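Local coordinates for GDP-6-deoxy-D-mannose reductase (Pseudomonas aeruginosa, PDB 6X3B), which probably reduces GDP-4-dehydro-6-deoxy-D-mannose to GDP-rhamnose, using bound NADPH, for the biosynthesis of lipopolysaccharide O-antigen, at residues A76-A81 against A231-L236; S117-Y122 against R172-R177; I216-D221 against Q253-L258. One frame throughout, in Å; residues are numbered along the deposited sequence.

Overall arrangement
Contacts 1 and 2 are neighbours in the NADPH-binding Rossmann part of the chain, their centres about 7 Å apart. Strands 76-79 and 119-123 lie side by side in one sheet, where the backbone of V77 is hydrogen-bonded to T119 and L121. Along the sequence, contact 2 is nested inside the loop closed by contact 1 and closes before contact 3 opens, whereas the segments of contacts 1 and 3 alternate. Contact 3 lies on the opposite side of the chain's centre, its centre about 28 Å from that of contact 1 and 31 Å from that of contact 2. The sheet still links them: strand 172-182 adjoins strand 219-224, which runs on into helix 225-238 of contact 1.

Contact 1: A76-A81 against A231-L236; sequences AVIHLA and AYLRLL. With NDP (NADPH dihydro-nicotinamide-adenine-dinucleotide phosphate), chain E.
Y232, the first residue of A231-L236 to reach A76-A81, meets it at two points. Its CB lies 4.3 Å from I78 CD1, and farther out its CE2 comes within 4.1 Å of L80 CD2, which approaches the ring obliquely. The Y232 side chain also touches L121 and I123 of strand 119-123 and A176 and P178 of strand 172-182, so this one aromatic spans several strands.

One residue on, L233 is rooted on a side of the helix that faces away from the strand, yet its CD2 bends back to 4.3 Å from I78 CD1. L236, a turn of helix after Y232, packs on both A76 and I78. Its CD1 lies 3.7 Å from I78 CD1, the two side chains meeting at a slant, while its other methyl, CD2, sits 4.2 Å from A76 CB. I78 meets all three helix residues with CD1, its CG1 also lying against L236 CD1: the CG1 branch is anti to the carbonyl carbon and continues fully extended (chi2 180°), which carries CD1 outward into the groove between Y232, L233 and L236. The short axes run largely antiparallel, at 146°, and L25 of strand 23-28 also touches I78 and L236.

This is helix-on-sheet packing of a Rossmann fold, built from buried aliphatic and aromatic carbon. Past the carboxyl end of the strand the chemistry changes. The carbonyl oxygen of L80 accepts a hydrogen bond from O3D of the nicotinamide ribose (2.9 Å), and A81 CA lies 3.2 Å from the adenosine ribose oxygen O4B. Because L80 CD2 also touches that nicotinamide ribose, L80 lies between Y232 and the cofactor: its side chain belongs to the greasy interface, while its backbone oxygen grips NADPH.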
# COMPACT_ATOMS: atom_id res chain seq x y z
N ALA A 76 -5.55 -23.50 4.92
CA ALA A 76 -4.63 -22.53 4.34
C ALA A 76 -5.14 -22.12 2.97
O ALA A 76 -5.80 -22.90 2.28
CB ALA A 76 -3.21 -23.11 4.21
N VAL A 77 -4.81 -20.90 2.59
CA VAL A 77 -5.19 -20.33 1.31
C VAL A 77 -3.94 -19.75 0.68
O VAL A 77 -3.16 -19.08 1.38
CB VAL A 77 -6.28 -19.26 1.49
CG1 VAL A 77 -6.62 -18.59 0.16
CG2 VAL A 77 -7.54 -19.91 2.09
N ILE A 78 -3.71 -20.03 -0.60
CA ILE A 78 -2.71 -19.31 -1.40
C ILE A 78 -3.48 -18.50 -2.42
O ILE A 78 -4.27 -19.06 -3.20
CB ILE A 78 -1.71 -20.25 -2.08
CG1 ILE A 78 -0.96 -21.09 -1.05
CG2 ILE A 78 -0.69 -19.42 -2.91
CD1 ILE A 78 0.02 -22.02 -1.70
N HIS A 79 -3.27 -17.19 -2.41
CA HIS A 79 -4.05 -16.28 -3.24
C HIS A 79 -3.14 -15.84 -4.38
O HIS A 79 -2.28 -14.97 -4.19
CB HIS A 79 -4.56 -15.11 -2.39
CG HIS A 79 -5.30 -14.07 -3.18
ND1 HIS A 79 -6.14 -14.38 -4.25
CD2 HIS A 79 -5.32 -12.72 -3.08
CE1 HIS A 79 -6.65 -13.27 -4.74
NE2 HIS A 79 -6.17 -12.24 -4.05
N LEU A 80 -3.33 -16.45 -5.55
CA LEU A 80 -2.62 -16.13 -6.77
C LEU A 80 -3.41 -15.24 -7.72
O LEU A 80 -2.81 -14.51 -8.51
CB LEU A 80 -2.26 -17.42 -7.54
CG LEU A 80 -1.34 -18.46 -6.92
CD1 LEU A 80 -1.45 -19.81 -7.65
CD2 LEU A 80 0.09 -17.94 -6.98
N ALA A 81 -4.74 -15.28 -7.65
CA ALA A 81 -5.57 -14.73 -8.71
C ALA A 81 -5.49 -13.21 -8.79
O ALA A 81 -5.44 -12.52 -7.77
CB ALA A 81 -7.02 -15.15 -8.51
N ALA A 231 8.78 -22.81 -2.58
CA ALA A 231 8.90 -21.76 -1.58
C ALA A 231 7.55 -21.44 -0.96
O ALA A 231 7.48 -21.22 0.25
CB ALA A 231 9.53 -20.51 -2.21
N TYR A 232 6.47 -21.38 -1.76
CA TYR A 232 5.16 -21.04 -1.19
C TYR A 232 4.69 -22.12 -0.22
O TYR A 232 4.13 -21.81 0.84
CB TYR A 232 4.09 -20.87 -2.29
CG TYR A 232 4.32 -19.73 -3.26
CD1 TYR A 232 5.30 -18.76 -3.01
CD2 TYR A 232 3.57 -19.64 -4.42
CE1 TYR A 232 5.53 -17.72 -3.93
CE2 TYR A 232 3.77 -18.61 -5.34
CZ TYR A 232 4.75 -17.65 -5.09
OH TYR A 232 4.97 -16.62 -5.99
N LEU A 233 4.88 -23.39 -0.59
CA LEU A 233 4.44 -24.47 0.30
C LEU A 233 5.27 -24.51 1.59
O LEU A 233 4.75 -24.82 2.67
CB LEU A 233 4.53 -25.81 -0.44
CG LEU A 233 3.56 -25.95 -1.63
CD1 LEU A 233 3.78 -27.30 -2.32
CD2 LEU A 233 2.09 -25.78 -1.20
N ARG A 234 6.57 -24.22 1.49
CA ARG A 234 7.40 -24.18 2.71
C ARG A 234 7.05 -22.98 3.58
O ARG A 234 7.15 -23.05 4.81
CB ARG A 234 8.87 -24.17 2.34
CG ARG A 234 9.31 -25.44 1.61
CD ARG A 234 10.80 -25.61 1.64
NE ARG A 234 11.21 -26.14 2.93
CZ ARG A 234 11.28 -27.44 3.21
NH1 ARG A 234 10.96 -28.33 2.29
NH2 ARG A 234 11.65 -27.83 4.42
N LEU A 235 6.60 -21.89 2.96
CA LEU A 235 6.10 -20.76 3.74
C LEU A 235 4.84 -21.15 4.50
O LEU A 235 4.70 -20.81 5.69
CB LEU A 235 5.84 -19.57 2.82
CG LEU A 235 7.10 -18.77 2.46
CD1 LEU A 235 6.78 -17.71 1.40
CD2 LEU A 235 7.67 -18.14 3.72
N LEU A 236 3.90 -21.85 3.84
CA LEU A 236 2.72 -22.35 4.54
C LEU A 236 3.13 -23.21 5.73
O LEU A 236 2.49 -23.15 6.79
CB LEU A 236 1.84 -23.18 3.61
CG LEU A 236 1.19 -22.48 2.41
CD1 LEU A 236 0.31 -23.48 1.67
CD2 LEU A 236 0.35 -21.30 2.89
PA NDP E . -2.07 -15.29 -14.57
O1A NDP E . -2.47 -13.96 -15.11
O2A NDP E . -1.46 -16.28 -15.49
O5B NDP E . -3.32 -15.95 -13.82
C5B NDP E . -4.26 -15.10 -13.13
C4B NDP E . -5.35 -15.95 -12.53
O4B NDP E . -6.28 -15.11 -11.81
C3B NDP E . -6.20 -16.76 -13.52
O3B NDP E . -6.46 -18.07 -13.03
C2B NDP E . -7.46 -15.93 -13.65
O2B NDP E . -8.58 -16.75 -13.98
C1B NDP E . -7.59 -15.40 -12.23
N9A NDP E . -8.40 -14.19 -12.12
C8A NDP E . -8.16 -12.98 -12.72
N7A NDP E . -9.06 -12.08 -12.45
C5A NDP E . -9.96 -12.73 -11.62
C6A NDP E . -11.15 -12.31 -10.98
N6A NDP E . -11.62 -11.07 -11.12
N1A NDP E . -11.81 -13.21 -10.22
C2A NDP E . -11.30 -14.44 -10.11
N3A NDP E . -10.20 -14.95 -10.65
C4A NDP E . -9.56 -14.03 -11.41
O3 NDP E . -1.07 -15.06 -13.34
PN NDP E . 0.30 -15.81 -12.95
O1N NDP E . -0.01 -17.24 -12.66
O2N NDP E . 1.32 -15.50 -14.00
O5D NDP E . 0.69 -15.06 -11.59
C5D NDP E . 0.30 -15.65 -10.33
C4D NDP E . 0.59 -14.68 -9.22
O4D NDP E . 2.02 -14.43 -9.18
C3D NDP E . -0.08 -13.31 -9.34
O3D NDP E . -0.50 -12.83 -8.06
C2D NDP E . 1.03 -12.46 -9.94
O2D NDP E . 0.89 -11.07 -9.65
C1D NDP E . 2.27 -13.04 -9.27
N1N NDP E . 3.51 -12.83 -10.07
C2N NDP E . 3.73 -13.53 -11.23
C3N NDP E . 4.92 -13.46 -11.90
C7N NDP E . 4.99 -14.02 -13.26
O7N NDP E . 6.03 -13.90 -13.92
N7N NDP E . 3.93 -14.65 -13.74
C4N NDP E . 6.08 -12.82 -11.21
C5N NDP E . 5.71 -12.06 -10.00
C6N NDP E . 4.45 -11.92 -9.66
P2B NDP E . -9.20 -16.35 -15.41
O1X NDP E . -10.36 -17.30 -15.63
O2X NDP E . -9.64 -14.91 -15.32
O3X NDP E . -8.10 -16.55 -16.44

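Contact 2: S117-Y122 against R172-R177; sequences SGTFLY and RVLVAR
T119 to Y122 and R172 to V175 pair in parallel register, the strand axes 4.7 Å apart and inclined by 16°. The ladder alternates: F120 N donates to R172 O, L174 N to F120 O (2.9 Å), Y122 N to L174 O and A176 N to Y122 O (3.1 Å). At the start it frays, with only a weak bond from R172 N to G118 O; water 1 links S117 O, to which it donates, with R172 N, from which it accepts.

On the face carrying T119, L121, R172 and L174, the side chains of T119 and R172 run alongside each other, pointing the same way. R172 NH1 donates to T119 OG1 at 2.8 Å, with the oxygen at the edge of the guanidinium, 11° out of its plane. The arginine chain is extended, CG anti to the backbone N (chi1 178°), which brings the guanidinium past the threonine to the end of helix 225-238; there NH1 and NH2 also bond L236 O and G239 O. L174 CD1 touches T119 CG2 (3.8 Å) and lies over the rim of one guanidinium face.

Such parallel strands joined through helix 150-169 form a right-handed beta-alpha-beta crossover of the Rossmann fold. Farther along this face, L121 CD1 packs against L174 CB at 3.8 Å and reaches A176 CB. The other face is looser: F120 and Y122 approach V173 and V175 mainly through CB, at 4.4 Å from F120 CB to V173 CG2, while their side chains touch helices 93-114 and 150-169.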
# COMPACT_ATOMS: atom_id res chain seq x y z
N SER A 117 -10.08 -19.21 9.69
CA SER A 117 -9.17 -18.50 10.58
C SER A 117 -7.77 -19.09 10.49
O SER A 117 -6.99 -18.97 11.44
CB SER A 117 -9.68 -18.53 12.04
OG SER A 117 -9.74 -19.85 12.53
N GLY A 118 -7.44 -19.70 9.35
CA GLY A 118 -6.15 -20.35 9.14
C GLY A 118 -5.09 -19.47 8.49
O GLY A 118 -5.00 -18.26 8.75
N THR A 119 -4.25 -20.09 7.67
CA THR A 119 -3.10 -19.41 7.09
C THR A 119 -3.46 -18.84 5.72
O THR A 119 -4.03 -19.52 4.87
CB THR A 119 -1.92 -20.38 6.99
OG1 THR A 119 -1.49 -20.72 8.31
CG2 THR A 119 -0.75 -19.73 6.24
N PHE A 120 -3.15 -17.57 5.52
CA PHE A 120 -3.42 -16.88 4.27
C PHE A 120 -2.09 -16.41 3.70
O PHE A 120 -1.48 -15.49 4.25
CB PHE A 120 -4.37 -15.70 4.47
CG PHE A 120 -4.90 -15.13 3.19
CD1 PHE A 120 -4.15 -14.22 2.46
CD2 PHE A 120 -6.15 -15.50 2.72
CE1 PHE A 120 -4.65 -13.67 1.26
CE2 PHE A 120 -6.67 -14.95 1.52
CZ PHE A 120 -5.92 -14.06 0.79
N LEU A 121 -1.65 -17.00 2.59
CA LEU A 121 -0.42 -16.59 1.94
C LEU A 121 -0.78 -15.73 0.73
O LEU A 121 -1.34 -16.23 -0.26
CB LEU A 121 0.42 -17.80 1.55
CG LEU A 121 1.59 -17.51 0.60
CD1 LEU A 121 2.60 -16.53 1.25
CD2 LEU A 121 2.28 -18.82 0.19
N TYR A 122 -0.48 -14.44 0.82
CA TYR A 122 -0.74 -13.51 -0.27
C TYR A 122 0.48 -13.48 -1.18
O TYR A 122 1.61 -13.33 -0.71
CB TYR A 122 -1.03 -12.10 0.26
CG TYR A 122 -1.18 -11.16 -0.89
CD1 TYR A 122 -2.29 -11.26 -1.72
CD2 TYR A 122 -0.18 -10.24 -1.21
CE1 TYR A 122 -2.44 -10.43 -2.82
CE2 TYR A 122 -0.32 -9.40 -2.30
CZ TYR A 122 -1.45 -9.52 -3.11
OH TYR A 122 -1.61 -8.69 -4.20
N ARG A 172 -3.01 -16.26 10.59
CA ARG A 172 -1.61 -16.38 10.19
C ARG A 172 -1.49 -15.93 8.74
O ARG A 172 -1.80 -16.69 7.81
CB ARG A 172 -1.13 -17.82 10.37
CG ARG A 172 0.31 -18.06 9.93
CD ARG A 172 0.86 -19.34 10.55
NE ARG A 172 2.17 -19.72 10.05
CZ ARG A 172 2.36 -20.61 9.07
NH1 ARG A 172 1.30 -21.19 8.50
NH2 ARG A 172 3.58 -20.94 8.69
N VAL A 173 -1.05 -14.68 8.54
CA VAL A 173 -0.92 -14.09 7.22
C VAL A 173 0.55 -14.02 6.86
O VAL A 173 1.38 -13.55 7.66
CB VAL A 173 -1.55 -12.68 7.16
CG1 VAL A 173 -1.28 -12.06 5.80
CG2 VAL A 173 -3.03 -12.79 7.45
N LEU A 174 0.87 -14.48 5.66
CA LEU A 174 2.22 -14.44 5.12
C LEU A 174 2.18 -13.74 3.77
O LEU A 174 1.19 -13.83 3.03
CB LEU A 174 2.78 -15.85 4.94
CG LEU A 174 2.60 -16.79 6.14
CD1 LEU A 174 2.74 -18.24 5.65
CD2 LEU A 174 3.67 -16.47 7.18
N VAL A 175 3.27 -13.06 3.44
CA VAL A 175 3.41 -12.38 2.16
C VAL A 175 4.68 -12.89 1.49
O VAL A 175 5.76 -12.92 2.11
CB VAL A 175 3.45 -10.85 2.32
CG1 VAL A 175 3.89 -10.21 1.03
CG2 VAL A 175 2.08 -10.34 2.71
N ALA A 176 4.56 -13.29 0.23
CA ALA A 176 5.70 -13.64 -0.58
C ALA A 176 5.86 -12.61 -1.69
O ALA A 176 4.86 -12.22 -2.31
CB ALA A 176 5.53 -15.03 -1.19
N ARG A 177 7.10 -12.18 -1.95
CA ARG A 177 7.44 -11.29 -3.08
C ARG A 177 8.31 -12.06 -4.06
O ARG A 177 9.55 -12.03 -3.96
CB ARG A 177 8.15 -10.02 -2.61
CG ARG A 177 7.26 -9.10 -1.78
CD ARG A 177 8.04 -7.94 -1.13
NE ARG A 177 7.13 -7.00 -0.50
CZ ARG A 177 7.53 -5.99 0.28
NH1 ARG A 177 8.83 -5.83 0.52
NH2 ARG A 177 6.64 -5.16 0.80
O HOH W 1 -4.44 -18.81 11.78

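Contact 3: I216-D221 against Q253-L258; sequences IDVSRD and QKIREL
D217 and R256 form the salt bridge of this contact. The arginine meets the carboxylate side-on, NE bonding OD1 at 2.9 Å and NH2 bonding OD2 at 3.2 Å; OD1 uses its syn lone pair, and the two planes differ by 25°. Both acceptors lie almost in the guanidinium plane, so the grip restrains the group's rotation. S219 OG is hydrogen-bonded to E252 OE1.

Three apolar contacts accompany these polar ones. I216 CD1 sits 3.5 Å above the guanidinium plane of R256, over its centre, and the two side chains cross at about a right angle. With its CG1 between the backbone N and the carbonyl carbon (chi1 65°), I216 presents CD1 to R256 while its CB packs on I255 CG2 (3.8 Å). V218 CG2 meets I255 CG1 at the same distance, the two side chains pointing the same way.

Backbone bonds complete the join. R220 and Q253 form a hydrogen-bonded antiparallel pair, N to O both ways (3.0 Å from R220 N to Q253 O), S219 and K254 a non-hydrogen-bonded one. I255 N then donates to V218 O almost straight, at 3.0 Å and 169°.

K254 is the N-cap residue of helix 255-266; its NZ forms a salt bridge with E257 OE2 of the first turn. Strand 252-254, leading straight into that helix, thus pairs antiparallel with strand 219-224 in a branch of the mixed sheet, and an inverse gamma turn centred on D217 precedes strand 219-224.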
# COMPACT_ATOMS: atom_id res chain seq x y z
N ILE A 216 18.44 -6.02 -23.85
CA ILE A 216 18.71 -7.32 -23.23
C ILE A 216 19.99 -7.30 -22.42
O ILE A 216 20.38 -8.34 -21.88
CB ILE A 216 18.77 -8.45 -24.28
CG1 ILE A 216 19.96 -8.24 -25.23
CG2 ILE A 216 17.44 -8.56 -25.02
CD1 ILE A 216 20.23 -9.42 -26.16
N ASP A 217 20.65 -6.16 -22.33
CA ASP A 217 21.87 -6.06 -21.53
C ASP A 217 21.54 -5.59 -20.12
O ASP A 217 22.10 -4.63 -19.59
CB ASP A 217 22.87 -5.16 -22.23
CG ASP A 217 23.37 -5.78 -23.53
OD1 ASP A 217 23.83 -6.94 -23.51
OD2 ASP A 217 23.27 -5.12 -24.59
N VAL A 218 20.56 -6.27 -19.51
CA VAL A 218 20.19 -6.08 -18.12
C VAL A 218 20.23 -7.45 -17.46
O VAL A 218 20.17 -8.48 -18.12
CB VAL A 218 18.79 -5.43 -17.98
CG1 VAL A 218 18.75 -4.10 -18.73
CG2 VAL A 218 17.70 -6.36 -18.49
N SER A 219 20.35 -7.45 -16.14
CA SER A 219 20.33 -8.70 -15.39
C SER A 219 19.10 -8.74 -14.48
O SER A 219 18.65 -7.70 -13.99
CB SER A 219 21.61 -8.85 -14.56
OG SER A 219 21.56 -8.03 -13.40
N ARG A 220 18.56 -9.94 -14.26
CA ARG A 220 17.41 -10.10 -13.39
C ARG A 220 17.59 -11.36 -12.56
O ARG A 220 18.43 -12.21 -12.84
CB ARG A 220 16.09 -10.16 -14.19
CG ARG A 220 15.71 -8.86 -14.93
CD ARG A 220 15.28 -7.77 -13.94
NE ARG A 220 14.79 -6.56 -14.61
CZ ARG A 220 15.55 -5.52 -14.93
NH1 ARG A 220 16.85 -5.55 -14.67
NH2 ARG A 220 15.03 -4.45 -15.52
N ASP A 221 16.79 -11.47 -11.51
CA ASP A 221 16.81 -12.62 -10.61
C ASP A 221 15.69 -13.58 -11.03
O ASP A 221 14.51 -13.25 -10.87
CB ASP A 221 16.61 -12.14 -9.17
CG ASP A 221 16.79 -13.23 -8.15
OD1 ASP A 221 16.37 -14.38 -8.44
OD2 ASP A 221 17.34 -12.94 -7.04
N GLN A 253 21.09 -13.04 -13.59
CA GLN A 253 21.32 -13.57 -14.93
C GLN A 253 21.15 -12.47 -15.96
O GLN A 253 20.12 -11.78 -15.97
CB GLN A 253 20.34 -14.70 -15.26
CG GLN A 253 19.97 -15.54 -14.08
CD GLN A 253 20.75 -16.82 -14.04
OE1 GLN A 253 21.63 -17.06 -14.86
NE2 GLN A 253 20.43 -17.66 -13.07
N LYS A 254 22.14 -12.32 -16.83
CA LYS A 254 22.03 -11.40 -17.96
C LYS A 254 21.10 -11.98 -19.02
O LYS A 254 21.26 -13.13 -19.44
CB LYS A 254 23.40 -11.13 -18.56
CG LYS A 254 24.35 -10.43 -17.62
CD LYS A 254 25.73 -10.30 -18.24
CE LYS A 254 26.80 -10.48 -17.18
NZ LYS A 254 27.94 -11.30 -17.69
N ILE A 255 20.14 -11.17 -19.46
CA ILE A 255 19.17 -11.63 -20.46
C ILE A 255 19.88 -12.21 -21.68
O ILE A 255 19.48 -13.25 -22.21
CB ILE A 255 18.22 -10.48 -20.86
CG1 ILE A 255 17.49 -9.93 -19.63
CG2 ILE A 255 17.25 -10.94 -21.92
CD1 ILE A 255 17.06 -10.98 -18.64
N ARG A 256 20.94 -11.54 -22.14
CA ARG A 256 21.64 -11.98 -23.34
C ARG A 256 22.25 -13.37 -23.16
O ARG A 256 22.21 -14.20 -24.08
CB ARG A 256 22.72 -10.96 -23.72
CG ARG A 256 23.60 -11.42 -24.86
CD ARG A 256 24.72 -10.44 -25.11
NE ARG A 256 24.20 -9.11 -25.41
CZ ARG A 256 23.74 -8.73 -26.59
NH1 ARG A 256 23.73 -9.57 -27.61
NH2 ARG A 256 23.29 -7.49 -26.76
N GLU A 257 22.84 -13.62 -21.99
CA GLU A 257 23.41 -14.94 -21.71
C GLU A 257 22.33 -16.01 -21.64
O GLU A 257 22.56 -17.15 -22.07
CB GLU A 257 24.23 -14.90 -20.42
CG GLU A 257 25.55 -14.13 -20.58
CD GLU A 257 26.36 -14.05 -19.29
OE1 GLU A 257 26.06 -14.81 -18.34
OE2 GLU A 257 27.30 -13.23 -19.24
N LEU A 258 21.16 -15.68 -21.10
CA LEU A 258 20.06 -16.65 -21.13
C LEU A 258 19.63 -16.95 -22.57
O LEU A 258 19.38 -18.11 -22.91
CB LEU A 258 18.87 -16.14 -20.32
CG LEU A 258 19.13 -15.98 -18.83
CD1 LEU A 258 17.89 -15.50 -18.10
CD2 LEU A 258 19.56 -17.33 -18.31